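Local coordinates for aminotransferase class-III (Sphaerobacter thermophilus DSM 20745, PDB 6K8H), which belongs to the class-III aminotransferase family, forms a two-chain assembly and holds (5-hydroxy-4,6-dimethylpyridin-3-yl)methyl dihydrogen phosphate in a pocket, at residues Asn10-Pro15 with Ala42-Tyr47; Pro15-Ala20 with Asp58-Glu63; Asp66-Tyr71 with Phe412-Leu417; Phe340-Thr345 with Leu421-Gly426. All coordinates share one frame; numbering follows the deposited sequence.

Contact 1 of 4, residues Asn10-Pro15 with Ala42-Tyr47; sequences NVYREP and APYPPY
Tyr-12 and Tyr-44 each carry CG between the backbone N and the carbonyl carbon (chi1 78° and 54°), which places Tyr-12 CG against Pro-46 CB and Tyr-44 CG on the side of Tyr-12 O. Tyr-12 belongs to a single 3-10 turn, residues 11-13, in the N-terminal arm ahead of helix 18-29, whereas Tyr-44 lies in a proline-rich loop, with a cis peptide before Pro-43, that leads into strand 48-52. The aromatic part is a CH-pi contact: Pro-46 CB sits almost on the normal of the Tyr-12 ring, 3.5 Å from its centroid, and Pro-46 CD comes within 3.6 Å of Tyr-12 CE2. Arg-13 CG covers the opposite face nearer the rim. Met-99 of the second subunit packs on Pro-46. The polar part starts with Tyr-44 OH, which donates to Tyr-12 O at 2.8 Å, in the carbonyl plane and on a lone pair; Ser-17 OG is hydrogen-bonded to the same oxygen. Arg-13, extended from CG to NE, gives an NH1 bond to Ala-42 O (3.1 Å, N-H...O 160°) with the acceptor close to the guanidinium plane, while its NE forms a salt bridge with Glu-404. Over the centre of that guanidinium lies Tyr-12 OH, 3.2 Å above the plane. The same hydroxyl is hydrogen-bonded to a water at 3.0 Å, and this water donates to Tyr-44 O at 2.9 Å.

Contact 2 of 4, residues Pro15-Ala20 with Asp58-Glu63; sequences PGSAAA and DADGEE
Asp-60, its CG anti to the carbonyl carbon, meets the backbone of Ala-18 and Ala-19, so that a beta-hairpin turn docks on the N terminus of helix 18-29. The turn is type I from Asp-58 to Gly-61, between antiparallel strands 55-58 and 63-66. Two hydrogen bonds cross the contact. Ala-18 N donates to Asp-60 OD1 at 2.7 Å with an N-H...O angle of 150°, and Ala-19 N donates to Asp-60 OD2 at 3.3 Å and 155°. Both oxygens are met on the syn side, about 20° out of the carboxylate plane, and the shared grip on two amides limits rotation of the group. Placing a carboxylate at a helix N terminus would be expected to favour its ionised form. Within the segments, Ser-17 is the N-cap: besides its bond to Tyr-12, its OG accepts from Ala-20 N at 2.9 Å. On the hairpin side, Asp-58 OD1 accepts from Glu-62 N at 3.0 Å, from above its carboxylate plane, and OD2 forms a salt bridge with Arg-64. Van der Waals contacts are few. Ser-17 CB lies 3.3 Å from Asp-60 OD1, and the methyls of Ala-18 and Ala-59 meet with CB to CB at 3.9 Å.

Contact 3 of 4, residues Asp66-Tyr71 with Phe412-Leu417; sequences DFVNNY and FITPAL
Val-68 and Phe-412 pack where strands 63-66 and 411-412 run parallel at one end of a four-stranded mixed sheet, with Asp-66 and Phe-412 as the bridge pair. Phe-67 N donates to Phe-412 O at 2.9 Å. Asp-66 and Phe-412 both hold CG anti to the backbone N (chi1 -168° and 177°), and their side chains run alongside each other, with Asp-66 OD1 3.5 Å from Phe-412 CD2. OD1 accepts from Val-68 N (2.8 Å), an Asx turn, and from Asn-69 N (2.7 Å), which extends it to an Asx motif; OD2 is bonded to His-78. Both oxygens are thus bonded, and Asp-66 CG lies at the edge of the Phe-412 ring. The chain then enters a left-handed turn, residues 69-71 (phi and psi near 50°). Val-68 divides its two methyls: CG2 stands over the centre of the Phe-412 ring, 3.7 Å from the centroid, a CH-pi contact, and CG1 faces Thr-414 CG2 at 3.9 Å. Ala-98 of the second subunit packs on Val-68 and Tyr-71. Thr-414 OG1 is hydrogen-bonded to Phe-418 O, at the start of strand 418-420, while CG2 reaches the Tyr-71 ring 3.5 Å from CE2.

Contact 4 of 4, residues Phe340-Thr345 with Leu421-Gly426; sequences FDRLAT and LSTPMG
Arg-342 reaches from helix 337-361 to Thr-423 and Met-425 in a type I turn, Ser-422 to Met-425, that precedes helix 427-445. The close part of this helix-to-turn contact is polar and partly exposed. Arg-342 bends at chi3 (64°), which swings NE out of line with the extended start of the chain, and its two terminal nitrogens fork onto two carbonyls of the turn. NH1 donates to Met-425 O at 2.8 Å, meeting the oxygen almost head-on (C=O...N 173°) and close to the guanidinium plane. NH2 donates to Thr-423 O, also at 2.8 Å, but at 124° and in the carbonyl plane, on a lone pair. A salt bridge from NH2 to Glu-339, one turn earlier on the same helix, adds a further hold on the guanidinium. Thr-423 OG1 turns to His-76 instead. By contrast, the buried apolar part is slack in its distances. Leu-343 CD2 is 4.5 Å from Leu-421 CB and 4.2 Å from Thr-423 CA, and its CD1 is 4.3 Å from Thr-423 CG2; closer is Leu-421 CD1, 3.6 Å from Leu-343 O. Leu-346 and Leu-350 of the helix pack on Leu-421 too. The turn itself is closed by Met-425 N to Ser-422 O at 2.9 Å, and a weak bond runs back from Ser-422 N to Met-425 SD at 3.6 Å.

How the contacts relate
Contacts 1 and 2 form one unit: their centres are about 7 Å apart, they share Pro-15, and Tyr-47 O lies 2.6 Å from Ala-59 N, a probable hydrogen bond. Contact 3 follows along the hairpin, its centre about 18 Å from that of contact 2. It is joined to contact 4, about 16 Å away between centres, through apolar packing: Phe-67 CE2 is 3.7 Å from Met-425 CE and 3.9 Å from Leu-421 CD2. Contacts 1 and 3 both touch the second subunit, whereas contacts 2 and 4 do not. In contact 3, the Tyr-71 side chain comes within about 6 Å of bound (5-hydroxy-4,6-dimethylpyridin-3-yl)methyl dihydrogen phosphate. Contact 1 lies about 30 Å from contact 4, centre to centre.

Contact 1 of 4, residues Asn10-Pro15 with Ala42-Tyr47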
loop_
_atom_site.group_PDB
_atom_site.type_symbol
_atom_site.label_atom_id
_atom_site.label_comp_id
_atom_site.label_asym_id
_atom_site.label_seq_id
_atom_site.Cartn_x
_atom_site.Cartn_y
_atom_site.Cartn_z
ATOM N N ASN B 10 -10.848 -2.061 32.173
ATOM C CA ASN B 10 -11.112 -1.103 31.092
ATOM C C ASN B 10 -11.137 0.350 31.573
ATOM O O ASN B 10 -12.092 1.089 31.337
ATOM C CB ASN B 10 -12.423 -1.458 30.386
ATOM C CG ASN B 10 -12.331 -2.763 29.634
ATOM O OD1 ASN B 10 -11.274 -3.101 29.103
ATOM N ND2 ASN B 10 -13.423 -3.515 29.597
ATOM N N VAL B 11 -10.076 0.777 32.258
ATOM C CA VAL B 11 -10.116 2.127 32.812
ATOM C C VAL B 11 -10.111 3.196 31.721
ATOM O O VAL B 11 -10.542 4.329 31.974
ATOM C CB VAL B 11 -8.958 2.349 33.807
ATOM C CG1 VAL B 11 -8.969 1.267 34.869
ATOM C CG2 VAL B 11 -7.623 2.367 33.099
ATOM N N TYR B 12 -9.698 2.856 30.494
ATOM C CA TYR B 12 -9.652 3.850 29.421
ATOM C C TYR B 12 -11.022 4.425 29.110
ATOM O O TYR B 12 -11.100 5.518 28.540
ATOM C CB TYR B 12 -9.050 3.244 28.143
ATOM C CG TYR B 12 -10.005 2.374 27.340
ATOM C CD1 TYR B 12 -10.218 1.037 27.668
ATOM C CD2 TYR B 12 -10.679 2.886 26.245
ATOM C CE1 TYR B 12 -11.093 0.245 26.928
ATOM C CE2 TYR B 12 -11.551 2.109 25.506
ATOM C CZ TYR B 12 -11.766 0.793 25.857
ATOM O OH TYR B 12 -12.635 0.022 25.100
ATOM N N ARG B 13 -12.098 3.714 29.458
ATOM C CA ARG B 13 -13.454 4.201 29.222
ATOM C C ARG B 13 -13.879 5.302 30.191
ATOM O O ARG B 13 -14.917 5.933 29.963
ATOM C CB ARG B 13 -14.448 3.043 29.320
ATOM C CG ARG B 13 -14.225 1.895 28.342
ATOM C CD ARG B 13 -15.554 1.271 28.020
ATOM N NE ARG B 13 -15.528 0.188 27.036
ATOM C CZ ARG B 13 -15.828 0.333 25.747
ATOM N NH1 ARG B 13 -16.143 1.525 25.254
ATOM N NH2 ARG B 13 -15.819 -0.721 24.944
ATOM N N GLU B 14 -13.123 5.548 31.257
ATOM C CA GLU B 14 -13.518 6.570 32.219
ATOM C C GLU B 14 -13.287 7.969 31.651
ATOM O O GLU B 14 -12.339 8.185 30.894
ATOM C CB GLU B 14 -12.731 6.430 33.517
ATOM C CG GLU B 14 -12.920 5.120 34.251
ATOM C CD GLU B 14 -11.886 4.943 35.351
ATOM O OE1 GLU B 14 -11.014 5.833 35.468
ATOM O OE2 GLU B 14 -11.938 3.931 36.094
ATOM N N PRO B 15 -14.116 8.944 32.031
ATOM C CA PRO B 15 -13.853 10.329 31.613
ATOM C C PRO B 15 -12.490 10.796 32.099
ATOM O O PRO B 15 -12.027 10.412 33.173
ATOM C CB PRO B 15 -14.990 11.130 32.260
ATOM C CG PRO B 15 -15.683 10.188 33.206
ATOM C CD PRO B 15 -15.412 8.802 32.717
ATOM N N ALA B 42 -16.671 2.167 19.855
ATOM C CA ALA B 42 -17.438 3.274 20.409
ATOM C C ALA B 42 -17.456 3.227 21.936
ATOM O O ALA B 42 -17.433 2.144 22.533
ATOM C CB ALA B 42 -18.872 3.238 19.889
ATOM N N PRO B 43 -17.513 4.390 22.606
ATOM C CA PRO B 43 -17.484 5.752 22.046
ATOM C C PRO B 43 -16.120 6.149 21.467
ATOM O O PRO B 43 -16.046 6.991 20.577
ATOM C CB PRO B 43 -17.825 6.650 23.248
ATOM C CG PRO B 43 -18.159 5.759 24.366
ATOM C CD PRO B 43 -17.651 4.391 24.071
ATOM N N TYR B 44 -15.047 5.574 21.999
ATOM C CA TYR B 44 -13.703 5.807 21.491
ATOM C C TYR B 44 -12.862 4.602 21.836
ATOM O O TYR B 44 -13.152 3.908 22.823
ATOM C CB TYR B 44 -13.073 7.079 22.070
ATOM C CG TYR B 44 -13.066 7.145 23.570
ATOM C CD1 TYR B 44 -12.046 6.552 24.315
ATOM C CD2 TYR B 44 -14.070 7.819 24.253
ATOM C CE1 TYR B 44 -12.043 6.632 25.704
ATOM C CE2 TYR B 44 -14.075 7.893 25.637
ATOM C CZ TYR B 44 -13.062 7.308 26.355
ATOM O OH TYR B 44 -13.062 7.401 27.727
ATOM N N PRO B 45 -11.831 4.297 21.055
ATOM C CA PRO B 45 -11.044 3.096 21.310
ATOM C C PRO B 45 -9.980 3.356 22.363
ATOM O O PRO B 45 -9.658 4.515 22.663
ATOM C CB PRO B 45 -10.417 2.793 19.941
ATOM C CG PRO B 45 -10.255 4.150 19.318
ATOM C CD PRO B 45 -11.397 4.995 19.824
ATOM N N PRO B 46 -9.401 2.310 22.943
ATOM C CA PRO B 46 -8.203 2.507 23.760
ATOM C C PRO B 46 -7.014 2.799 22.851
ATOM O O PRO B 46 -7.000 2.424 21.678
ATOM C CB PRO B 46 -8.062 1.165 24.477
ATOM C CG PRO B 46 -8.535 0.176 23.417
ATOM C CD PRO B 46 -9.679 0.881 22.715
ATOM N N TYR B 47 -5.993 3.453 23.407
ATOM C CA TYR B 47 -4.793 3.807 22.651
ATOM C C TYR B 47 -3.617 2.978 23.142
ATOM O O TYR B 47 -3.403 2.856 24.350
ATOM C CB TYR B 47 -4.482 5.307 22.772
ATOM C CG TYR B 47 -5.319 6.128 21.814
ATOM C CD1 TYR B 47 -6.683 6.295 22.029
ATOM C CD2 TYR B 47 -4.761 6.679 20.667
ATOM C CE1 TYR B 47 -7.475 7.013 21.135
ATOM C CE2 TYR B 47 -5.533 7.401 19.780
ATOM C CZ TYR B 47 -6.886 7.564 20.015
ATOM O OH TYR B 47 -7.649 8.277 19.111
HETATM O O HOH W 1 -14.194 1.220 22.870
HETATM O O HOH W 2 -14.856 4.234 25.510
HETATM O O HOH W 3 -16.930 -0.333 22.382
#

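Contact 2 of 4, residues Pro15-Ala20 with Asp58-Glu63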
loop_
_atom_site.group_PDB
_atom_site.type_symbol
_atom_site.label_atom_id
_atom_site.label_comp_id
_atom_site.label_asym_id
_atom_site.label_seq_id
_atom_site.Cartn_x
_atom_site.Cartn_y
_atom_site.Cartn_z
ATOM N N PRO B 15 -14.116 8.944 32.031
ATOM C CA PRO B 15 -13.853 10.329 31.613
ATOM C C PRO B 15 -12.490 10.796 32.099
ATOM O O PRO B 15 -12.027 10.412 33.173
ATOM C CB PRO B 15 -14.990 11.130 32.260
ATOM C CG PRO B 15 -15.683 10.188 33.206
ATOM C CD PRO B 15 -15.412 8.802 32.717
ATOM N N GLY B 16 -11.823 11.587 31.262
ATOM C CA GLY B 16 -10.505 12.069 31.603
ATOM C C GLY B 16 -9.414 11.028 31.533
ATOM O O GLY B 16 -8.299 11.291 31.987
ATOM N N SER B 17 -9.694 9.847 30.986
ATOM C CA SER B 17 -8.635 8.882 30.730
ATOM C C SER B 17 -7.655 9.441 29.688
ATOM O O SER B 17 -7.915 10.443 29.008
ATOM C CB SER B 17 -9.218 7.560 30.243
ATOM O OG SER B 17 -9.685 7.712 28.916
ATOM N N ALA B 18 -6.490 8.796 29.586
ATOM C CA ALA B 18 -5.561 9.147 28.515
ATOM C C ALA B 18 -6.195 8.941 27.142
ATOM O O ALA B 18 -6.051 9.788 26.247
ATOM C CB ALA B 18 -4.280 8.330 28.646
ATOM N N ALA B 19 -6.904 7.820 26.963
ATOM C CA ALA B 19 -7.564 7.550 25.689
ATOM C C ALA B 19 -8.609 8.609 25.360
ATOM O O ALA B 19 -8.785 8.965 24.195
ATOM C CB ALA B 19 -8.202 6.160 25.702
ATOM N N ALA B 20 -9.348 9.096 26.361
ATOM C CA ALA B 20 -10.353 10.119 26.076
ATOM C C ALA B 20 -9.702 11.419 25.597
ATOM O O ALA B 20 -10.182 12.048 24.647
ATOM C CB ALA B 20 -11.221 10.365 27.316
ATOM N N ASP B 58 -1.661 -0.104 27.163
ATOM C CA ASP B 58 -2.383 1.021 26.600
ATOM C C ASP B 58 -1.973 2.321 27.295
ATOM O O ASP B 58 -1.199 2.330 28.260
ATOM C CB ASP B 58 -3.914 0.759 26.603
ATOM C CG ASP B 58 -4.617 0.952 27.959
ATOM O OD1 ASP B 58 -4.043 1.465 28.950
ATOM O OD2 ASP B 58 -5.815 0.557 28.012
ATOM N N ALA B 59 -2.458 3.436 26.739
ATOM C CA ALA B 59 -2.023 4.762 27.162
ATOM C C ALA B 59 -2.429 5.059 28.598
ATOM O O ALA B 59 -1.908 6.005 29.199
ATOM C CB ALA B 59 -2.579 5.828 26.205
ATOM N N ASP B 60 -3.352 4.273 29.152
ATOM C CA ASP B 60 -3.756 4.374 30.545
ATOM C C ASP B 60 -3.046 3.366 31.443
ATOM O O ASP B 60 -3.438 3.206 32.603
ATOM C CB ASP B 60 -5.268 4.193 30.652
ATOM C CG ASP B 60 -6.026 5.330 30.006
ATOM O OD1 ASP B 60 -6.150 6.380 30.657
ATOM O OD2 ASP B 60 -6.468 5.184 28.842
ATOM N N GLY B 61 -2.012 2.691 30.941
ATOM C CA GLY B 61 -1.231 1.778 31.752
ATOM C C GLY B 61 -1.812 0.387 31.926
ATOM O O GLY B 61 -1.205 -0.432 32.627
ATOM N N GLU B 62 -2.968 0.093 31.332
ATOM C CA GLU B 62 -3.594 -1.216 31.491
ATOM C C GLU B 62 -2.922 -2.217 30.553
ATOM O O GLU B 62 -2.789 -1.959 29.355
ATOM C CB GLU B 62 -5.095 -1.113 31.209
ATOM C CG GLU B 62 -5.912 -2.400 31.446
ATOM C CD GLU B 62 -7.363 -2.096 31.825
ATOM O OE1 GLU B 62 -7.649 -0.918 32.132
ATOM O OE2 GLU B 62 -8.214 -3.019 31.820
ATOM N N GLU B 63 -2.482 -3.346 31.096
ATOM C CA GLU B 63 -1.776 -4.350 30.312
ATOM C C GLU B 63 -2.688 -5.520 29.984
ATOM O O GLU B 63 -3.452 -5.987 30.833
ATOM C CB GLU B 63 -0.541 -4.850 31.059
ATOM C CG GLU B 63 0.231 -3.748 31.734
ATOM C CD GLU B 63 1.621 -4.179 32.159
ATOM O OE1 GLU B 63 1.844 -5.403 32.330
ATOM O OE2 GLU B 63 2.490 -3.292 32.312
#

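Contact 3 of 4, residues Asp66-Tyr71 with Phe412-Leu417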
loop_
_atom_site.group_PDB
_atom_site.type_symbol
_atom_site.label_atom_id
_atom_site.label_comp_id
_atom_site.label_asym_id
_atom_site.label_seq_id
_atom_site.Cartn_x
_atom_site.Cartn_y
_atom_site.Cartn_z
ATOM N N ASP B 66 -1.897 -9.986 24.313
ATOM C CA ASP B 66 -2.306 -9.580 22.966
ATOM C C ASP B 66 -2.562 -10.825 22.123
ATOM O O ASP B 66 -1.617 -11.525 21.738
ATOM C CB ASP B 66 -1.240 -8.696 22.319
ATOM C CG ASP B 66 -1.727 -8.014 21.044
ATOM O OD1 ASP B 66 -2.704 -8.492 20.432
ATOM O OD2 ASP B 66 -1.131 -6.985 20.641
ATOM N N PHE B 67 -3.840 -11.119 21.867
ATOM C CA PHE B 67 -4.245 -12.174 20.947
ATOM C C PHE B 67 -4.761 -11.619 19.621
ATOM O O PHE B 67 -5.460 -12.326 18.887
ATOM C CB PHE B 67 -5.301 -13.069 21.583
ATOM C CG PHE B 67 -4.768 -13.928 22.686
ATOM C CD1 PHE B 67 -4.585 -13.409 23.956
ATOM C CD2 PHE B 67 -4.448 -15.253 22.453
ATOM C CE1 PHE B 67 -4.097 -14.211 24.994
ATOM C CE2 PHE B 67 -3.957 -16.059 23.470
ATOM C CZ PHE B 67 -3.777 -15.537 24.738
ATOM N N VAL B 68 -4.445 -10.368 19.304
ATOM C CA VAL B 68 -4.772 -9.774 18.011
ATOM C C VAL B 68 -3.524 -9.599 17.162
ATOM O O VAL B 68 -3.511 -9.967 15.990
ATOM C CB VAL B 68 -5.515 -8.431 18.180
ATOM C CG1 VAL B 68 -5.951 -7.882 16.817
ATOM C CG2 VAL B 68 -6.696 -8.583 19.123
ATOM N N ASN B 69 -2.465 -9.026 17.746
ATOM C CA ASN B 69 -1.159 -8.904 17.100
ATOM C C ASN B 69 -1.273 -8.249 15.726
ATOM O O ASN B 69 -0.808 -8.778 14.711
ATOM C CB ASN B 69 -0.482 -10.266 17.013
ATOM C CG ASN B 69 -0.337 -10.906 18.369
ATOM O OD1 ASN B 69 -1.037 -11.875 18.697
ATOM N ND2 ASN B 69 0.560 -10.359 19.181
ATOM N N ASN B 70 -1.908 -7.079 15.716
ATOM C CA ASN B 70 -2.163 -6.318 14.494
ATOM C C ASN B 70 -2.802 -7.208 13.429
ATOM O O ASN B 70 -2.356 -7.283 12.280
ATOM C CB ASN B 70 -0.892 -5.654 13.971
ATOM C CG ASN B 70 -1.200 -4.405 13.178
ATOM O OD1 ASN B 70 -2.205 -3.755 13.439
ATOM N ND2 ASN B 70 -0.357 -4.074 12.204
ATOM N N TYR B 71 -3.859 -7.907 13.844
ATOM C CA TYR B 71 -4.629 -8.794 12.980
ATOM C C TYR B 71 -3.736 -9.846 12.320
ATOM O O TYR B 71 -3.775 -10.062 11.110
ATOM C CB TYR B 71 -5.447 -7.985 11.969
ATOM C CG TYR B 71 -6.665 -7.414 12.684
ATOM C CD1 TYR B 71 -6.589 -6.216 13.385
ATOM C CD2 TYR B 71 -7.849 -8.131 12.746
ATOM C CE1 TYR B 71 -7.690 -5.722 14.090
ATOM C CE2 TYR B 71 -8.954 -7.647 13.429
ATOM C CZ TYR B 71 -8.870 -6.448 14.106
ATOM O OH TYR B 71 -9.972 -5.977 14.793
ATOM N N PHE B 412 -6.807 -9.095 25.220
ATOM C CA PHE B 412 -7.114 -8.286 24.047
ATOM C C PHE B 412 -7.344 -9.246 22.886
ATOM O O PHE B 412 -6.406 -9.906 22.431
ATOM C CB PHE B 412 -5.969 -7.310 23.763
ATOM C CG PHE B 412 -6.150 -6.470 22.522
ATOM C CD1 PHE B 412 -7.353 -5.836 22.247
ATOM C CD2 PHE B 412 -5.089 -6.289 21.650
ATOM C CE1 PHE B 412 -7.502 -5.059 21.094
ATOM C CE2 PHE B 412 -5.215 -5.525 20.501
ATOM C CZ PHE B 412 -6.432 -4.900 20.225
ATOM N N ILE B 413 -8.592 -9.335 22.420
ATOM C CA ILE B 413 -8.964 -10.185 21.295
ATOM C C ILE B 413 -9.877 -9.359 20.394
ATOM O O ILE B 413 -10.380 -8.309 20.793
ATOM C CB ILE B 413 -9.646 -11.507 21.742
ATOM C CG1 ILE B 413 -9.623 -12.549 20.610
ATOM C CG2 ILE B 413 -11.055 -11.235 22.275
ATOM C CD1 ILE B 413 -9.813 -13.980 21.083
ATOM N N THR B 414 -10.054 -9.810 19.146
ATOM C CA THR B 414 -10.935 -9.075 18.250
ATOM C C THR B 414 -12.381 -9.140 18.736
ATOM O O THR B 414 -12.771 -10.070 19.450
ATOM C CB THR B 414 -10.868 -9.608 16.818
ATOM O OG1 THR B 414 -11.397 -10.940 16.763
ATOM C CG2 THR B 414 -9.438 -9.576 16.287
ATOM N N PRO B 415 -13.206 -8.173 18.333
ATOM C CA PRO B 415 -14.629 -8.229 18.710
ATOM C C PRO B 415 -15.328 -9.509 18.283
ATOM O O PRO B 415 -16.281 -9.925 18.950
ATOM C CB PRO B 415 -15.221 -7.006 18.005
ATOM C CG PRO B 415 -14.067 -6.045 17.913
ATOM C CD PRO B 415 -12.844 -6.894 17.689
ATOM N N ALA B 416 -14.884 -10.166 17.207
ATOM C CA ALA B 416 -15.538 -11.399 16.794
ATOM C C ALA B 416 -15.100 -12.598 17.626
ATOM O O ALA B 416 -15.695 -13.672 17.488
ATOM C CB ALA B 416 -15.264 -11.675 15.303
ATOM N N LEU B 417 -14.122 -12.418 18.523
ATOM C CA LEU B 417 -13.449 -13.506 19.234
ATOM C C LEU B 417 -12.636 -14.366 18.265
ATOM O O LEU B 417 -12.451 -15.569 18.474
ATOM C CB LEU B 417 -14.423 -14.359 20.070
ATOM C CG LEU B 417 -15.367 -13.574 20.990
ATOM C CD1 LEU B 417 -16.208 -14.499 21.849
ATOM C CD2 LEU B 417 -14.623 -12.562 21.872
#

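Contact 4 of 4, residues Phe340-Thr345 with Leu421-Gly426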
loop_
_atom_site.group_PDB
_atom_site.type_symbol
_atom_site.label_atom_id
_atom_site.label_comp_id
_atom_site.label_asym_id
_atom_site.label_seq_id
_atom_site.Cartn_x
_atom_site.Cartn_y
_atom_site.Cartn_z
ATOM N N PHE B 340 6.448 -23.926 14.131
ATOM C CA PHE B 340 5.095 -24.199 13.665
ATOM C C PHE B 340 4.448 -25.298 14.497
ATOM O O PHE B 340 3.282 -25.171 14.897
ATOM C CB PHE B 340 5.113 -24.571 12.183
ATOM C CG PHE B 340 5.186 -23.383 11.260
ATOM C CD1 PHE B 340 4.083 -22.573 11.062
ATOM C CD2 PHE B 340 6.359 -23.079 10.592
ATOM C CE1 PHE B 340 4.148 -21.473 10.206
ATOM C CE2 PHE B 340 6.437 -21.986 9.745
ATOM C CZ PHE B 340 5.328 -21.184 9.553
ATOM N N ASP B 341 5.205 -26.365 14.801
ATOM C CA ASP B 341 4.689 -27.459 15.628
ATOM C C ASP B 341 4.278 -26.971 17.015
ATOM O O ASP B 341 3.212 -27.341 17.530
ATOM C CB ASP B 341 5.741 -28.565 15.769
ATOM C CG ASP B 341 5.949 -29.360 14.489
ATOM O OD1 ASP B 341 5.153 -29.212 13.529
ATOM O OD2 ASP B 341 6.928 -30.143 14.449
ATOM N N ARG B 342 5.125 -26.147 17.643
ATOM C CA ARG B 342 4.814 -25.649 18.981
ATOM C C ARG B 342 3.568 -24.768 18.974
ATOM O O ARG B 342 2.697 -24.899 19.842
ATOM C CB ARG B 342 6.014 -24.884 19.549
ATOM C CG ARG B 342 5.828 -24.444 20.995
ATOM C CD ARG B 342 7.075 -23.746 21.546
ATOM N NE ARG B 342 7.390 -22.492 20.860
ATOM C CZ ARG B 342 6.856 -21.317 21.182
ATOM N NH1 ARG B 342 5.974 -21.248 22.160
ATOM N NH2 ARG B 342 7.193 -20.216 20.533
ATOM N N LEU B 343 3.474 -23.850 18.009
ATOM C CA LEU B 343 2.285 -23.005 17.891
ATOM C C LEU B 343 1.031 -23.839 17.661
ATOM O O LEU B 343 -0.040 -23.517 18.189
ATOM C CB LEU B 343 2.452 -21.995 16.761
ATOM C CG LEU B 343 3.534 -20.930 16.941
ATOM C CD1 LEU B 343 3.696 -20.164 15.650
ATOM C CD2 LEU B 343 3.225 -19.996 18.102
ATOM N N ALA B 344 1.134 -24.904 16.868
ATOM C CA ALA B 344 -0.051 -25.713 16.606
ATOM C C ALA B 344 -0.487 -26.455 17.861
ATOM O O ALA B 344 -1.686 -26.569 18.144
ATOM C CB ALA B 344 0.227 -26.685 15.459
ATOM N N THR B 345 0.474 -26.951 18.641
ATOM C CA THR B 345 0.123 -27.605 19.896
ATOM C C THR B 345 -0.528 -26.616 20.854
ATOM O O THR B 345 -1.564 -26.913 21.463
ATOM C CB THR B 345 1.360 -28.241 20.513
ATOM O OG1 THR B 345 1.812 -29.287 19.644
ATOM C CG2 THR B 345 1.028 -28.807 21.882
ATOM N N LEU B 421 -2.148 -16.677 18.191
ATOM C CA LEU B 421 -1.018 -16.755 19.106
ATOM C C LEU B 421 0.225 -16.057 18.545
ATOM O O LEU B 421 0.361 -15.825 17.344
ATOM C CB LEU B 421 -0.683 -18.214 19.416
ATOM C CG LEU B 421 -1.826 -19.167 19.728
ATOM C CD1 LEU B 421 -1.290 -20.591 19.870
ATOM C CD2 LEU B 421 -2.515 -18.732 21.009
ATOM N N SER B 422 1.138 -15.719 19.451
ATOM C CA SER B 422 2.457 -15.219 19.101
ATOM C C SER B 422 3.530 -16.104 19.739
ATOM O O SER B 422 3.291 -16.782 20.748
ATOM C CB SER B 422 2.613 -13.760 19.540
ATOM O OG SER B 422 2.536 -13.644 20.956
ATOM N N THR B 423 4.719 -16.097 19.132
ATOM C CA THR B 423 5.789 -16.971 19.599
ATOM C C THR B 423 6.265 -16.696 21.031
ATOM O O THR B 423 6.784 -17.640 21.651
ATOM C CB THR B 423 6.996 -16.910 18.644
ATOM O OG1 THR B 423 7.458 -15.563 18.531
ATOM C CG2 THR B 423 6.642 -17.466 17.261
ATOM N N PRO B 424 6.138 -15.494 21.616
ATOM C CA PRO B 424 6.463 -15.366 23.047
ATOM C C PRO B 424 5.525 -16.144 23.952
ATOM O O PRO B 424 5.808 -16.256 25.152
ATOM C CB PRO B 424 6.357 -13.853 23.304
ATOM C CG PRO B 424 6.582 -13.236 21.987
ATOM C CD PRO B 424 5.928 -14.163 21.007
ATOM N N MET B 425 4.423 -16.677 23.431
ATOM C CA MET B 425 3.454 -17.354 24.279
ATOM C C MET B 425 3.870 -18.780 24.592
ATOM O O MET B 425 4.544 -19.450 23.803
ATOM C CB MET B 425 2.070 -17.378 23.625
ATOM C CG MET B 425 1.376 -16.045 23.630
ATOM S SD MET B 425 -0.224 -16.109 22.792
ATOM C CE MET B 425 -0.709 -14.393 22.966
ATOM N N GLY B 426 3.441 -19.238 25.762
ATOM C CA GLY B 426 3.552 -20.623 26.153
ATOM C C GLY B 426 2.286 -21.100 26.835
ATOM O O GLY B 426 1.226 -20.468 26.731
#